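Local coordinates for cell division protein FtsX (Streptococcus pneumoniae, PDB 6HE6), which forms with the ATPase FtsE an ABC-transporter-like membrane complex of cell division, its large extracellular domain interacting with the peptidoglycan hydrolase PcsB, at residues V14-D19 and D87-E92. Sequence-based numbering, arbitrary orientation.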
loop_
_atom_site.group_PDB
_atom_site.type_symbol
_atom_site.label_atom_id
_atom_site.label_comp_id
_atom_site.label_asym_id
_atom_site.label_seq_id
_atom_site.Cartn_x
_atom_site.Cartn_y
_atom_site.Cartn_z
ATOM N N VAL A 14 -1.836 -4.073 -2.798
ATOM C CA VAL A 14 -2.482 -3.058 -3.610
ATOM C C VAL A 14 -1.530 -1.875 -3.707
ATOM O O VAL A 14 -1.285 -1.193 -2.708
ATOM C CB VAL A 14 -3.831 -2.638 -3.020
ATOM C CG1 VAL A 14 -4.460 -1.538 -3.879
ATOM C CG2 VAL A 14 -4.743 -3.821 -2.941
ATOM N N TYR A 15 -1.000 -1.622 -4.906
ATOM C CA TYR A 15 -0.034 -0.548 -5.124
ATOM C C TYR A 15 -0.741 0.740 -5.505
ATOM O O TYR A 15 -1.672 0.729 -6.310
ATOM C CB TYR A 15 0.973 -0.936 -6.211
ATOM C CG TYR A 15 1.807 -2.105 -5.797
ATOM C CD1 TYR A 15 2.886 -1.936 -4.951
ATOM C CD2 TYR A 15 1.495 -3.384 -6.211
ATOM C CE1 TYR A 15 3.644 -3.009 -4.539
ATOM C CE2 TYR A 15 2.249 -4.460 -5.809
ATOM C CZ TYR A 15 3.321 -4.264 -4.965
ATOM O OH TYR A 15 4.077 -5.335 -4.566
ATOM N N ILE A 16 -0.294 1.851 -4.920
ATOM C CA ILE A 16 -0.960 3.143 -5.054
ATOM C C ILE A 16 -0.237 3.937 -6.131
ATOM O O ILE A 16 0.998 3.878 -6.220
ATOM C CB ILE A 16 -0.968 3.915 -3.717
ATOM C CG1 ILE A 16 -1.672 3.116 -2.629
ATOM C CG2 ILE A 16 -1.670 5.271 -3.868
ATOM C CD1 ILE A 16 -1.212 3.486 -1.238
ATOM N N ARG A 17 -1.002 4.672 -6.956
ATOM C CA ARG A 17 -0.409 5.540 -7.971
ATOM C C ARG A 17 0.591 6.496 -7.333
ATOM O O ARG A 17 0.364 7.017 -6.239
ATOM C CB ARG A 17 -1.488 6.349 -8.708
ATOM C CG ARG A 17 -2.351 5.547 -9.683
ATOM C CD ARG A 17 -2.861 6.427 -10.801
ATOM N NE ARG A 17 -1.746 7.056 -11.497
ATOM C CZ ARG A 17 -1.796 8.257 -12.063
ATOM N NH1 ARG A 17 -2.913 8.969 -12.017
ATOM N NH2 ARG A 17 -0.725 8.750 -12.670
ATOM N N LYS A 18 1.693 6.744 -8.043
ATOM C CA LYS A 18 2.816 7.481 -7.474
ATOM C C LYS A 18 2.468 8.924 -7.122
ATOM O O LYS A 18 3.199 9.556 -6.355
ATOM C CB LYS A 18 3.999 7.445 -8.444
ATOM C CG LYS A 18 5.092 6.463 -8.045
ATOM C CD LYS A 18 6.322 6.593 -8.933
ATOM C CE LYS A 18 7.502 5.813 -8.358
ATOM N NZ LYS A 18 7.703 6.056 -6.891
ATOM N N ASP A 19 1.370 9.457 -7.645
ATOM C CA ASP A 19 0.975 10.836 -7.395
ATOM C C ASP A 19 -0.173 10.953 -6.406
ATOM O O ASP A 19 -0.735 12.045 -6.255
ATOM C CB ASP A 19 0.581 11.502 -8.707
ATOM C CG ASP A 19 -0.514 10.739 -9.420
ATOM O OD1 ASP A 19 -0.183 9.772 -10.142
ATOM O OD2 ASP A 19 -1.700 11.093 -9.241
ATOM N N ASP A 87 4.182 2.995 -2.816
ATOM C CA ASP A 87 3.374 2.791 -1.615
ATOM C C ASP A 87 2.322 1.725 -1.876
ATOM O O ASP A 87 1.822 1.578 -2.998
ATOM C CB ASP A 87 2.672 4.086 -1.191
ATOM C CG ASP A 87 3.627 5.136 -0.664
ATOM O OD1 ASP A 87 4.811 4.811 -0.407
ATOM O OD2 ASP A 87 3.179 6.289 -0.491
ATOM N N ALA A 88 1.959 0.988 -0.830
ATOM C CA ALA A 88 1.092 -0.161 -1.016
ATOM C C ALA A 88 0.234 -0.363 0.220
ATOM O O ALA A 88 0.598 0.042 1.325
ATOM C CB ALA A 88 1.908 -1.432 -1.310
ATOM N N TYR A 89 -0.919 -1.005 0.023
ATOM C CA TYR A 89 -1.694 -1.546 1.130
ATOM C C TYR A 89 -1.567 -3.065 1.108
ATOM O O TYR A 89 -1.652 -3.693 0.045
ATOM C CB TYR A 89 -3.178 -1.129 1.050
ATOM C CG TYR A 89 -3.414 0.294 1.520
ATOM C CD1 TYR A 89 -3.250 0.643 2.859
ATOM C CD2 TYR A 89 -3.780 1.287 0.627
ATOM C CE1 TYR A 89 -3.470 1.940 3.291
ATOM C CE2 TYR A 89 -3.990 2.590 1.049
ATOM C CZ TYR A 89 -3.821 2.906 2.381
ATOM O OH TYR A 89 -4.001 4.193 2.804
ATOM N N ILE A 90 -1.357 -3.649 2.275
ATOM C CA ILE A 90 -1.284 -5.097 2.425
ATOM C C ILE A 90 -2.649 -5.530 2.936
ATOM O O ILE A 90 -3.023 -5.215 4.069
ATOM C CB ILE A 90 -0.152 -5.524 3.371
ATOM C CG1 ILE A 90 1.160 -4.806 3.055
ATOM C CG2 ILE A 90 0.028 -7.041 3.331
ATOM C CD1 ILE A 90 1.845 -5.238 1.757
ATOM N N VAL A 91 -3.417 -6.199 2.084
ATOM C CA VAL A 91 -4.802 -6.556 2.378
ATOM C C VAL A 91 -4.851 -8.028 2.752
ATOM O O VAL A 91 -4.257 -8.869 2.062
ATOM C CB VAL A 91 -5.720 -6.267 1.179
ATOM C CG1 VAL A 91 -7.175 -6.644 1.485
ATOM C CG2 VAL A 91 -5.616 -4.778 0.734
ATOM N N GLU A 92 -5.552 -8.337 3.846
ATOM C CA GLU A 92 -5.769 -9.704 4.293
ATOM C C GLU A 92 -7.207 -10.103 3.983
ATOM O O GLU A 92 -8.143 -9.470 4.481
ATOM C CB GLU A 92 -5.490 -9.825 5.791
ATOM C CG GLU A 92 -5.838 -11.191 6.381
ATOM C CD GLU A 92 -5.661 -11.218 7.886
ATOM O OE1 GLU A 92 -5.650 -10.124 8.487
ATOM O OE2 GLU A 92 -5.536 -12.319 8.467
HETATM O O HOH W 1 3.018 5.073 -4.609
#
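Residues 14-16 and 88-92 run antiparallel on the two central strands, 11-16 and 88-93, of the four-stranded sheet of the FtsX extracellular domain. V14 and Y89 form a hydrogen-bonded pair: V14 N gives its hydrogen to Y89 O (2.9 Å), and Y89 N returns one to V14 O (2.8 Å), both in the plane of the accepting carbonyl. I16 N reaches D87 O at 2.9 Å, nearly straight at the hydrogen (167°) but from above the carbonyl plane. Past this bond the strands part, and a water bridges them, donating to I16 O and accepting weakly from D87 N.

On the face of V14, I16, Y89 and V91, the I16 chain, extended at chi2 (155°), puts its terminal methyl CD1 into the angle between the Y89 ring, 3.7 Å away at CE2, and D87 CB. V14 CG2 meets V91 CG2 methyl to methyl at 3.9 Å. L46 of helix 41-47 closes over V14, Y89 and V91, while F57 borders I16 and Y89. On the other face the A88 methyl approaches the Y15 ring obliquely, CB 3.8 Å from Y15 CD1; the Y15 hydroxyl bonds to Q116.

Main-chain bonds thus set the register and the helix-covered side is mainly apolar, while the Y89 hydroxyl bonds to D22 and D87 OD1 takes the K60 backbone N-H, both outside the two segments.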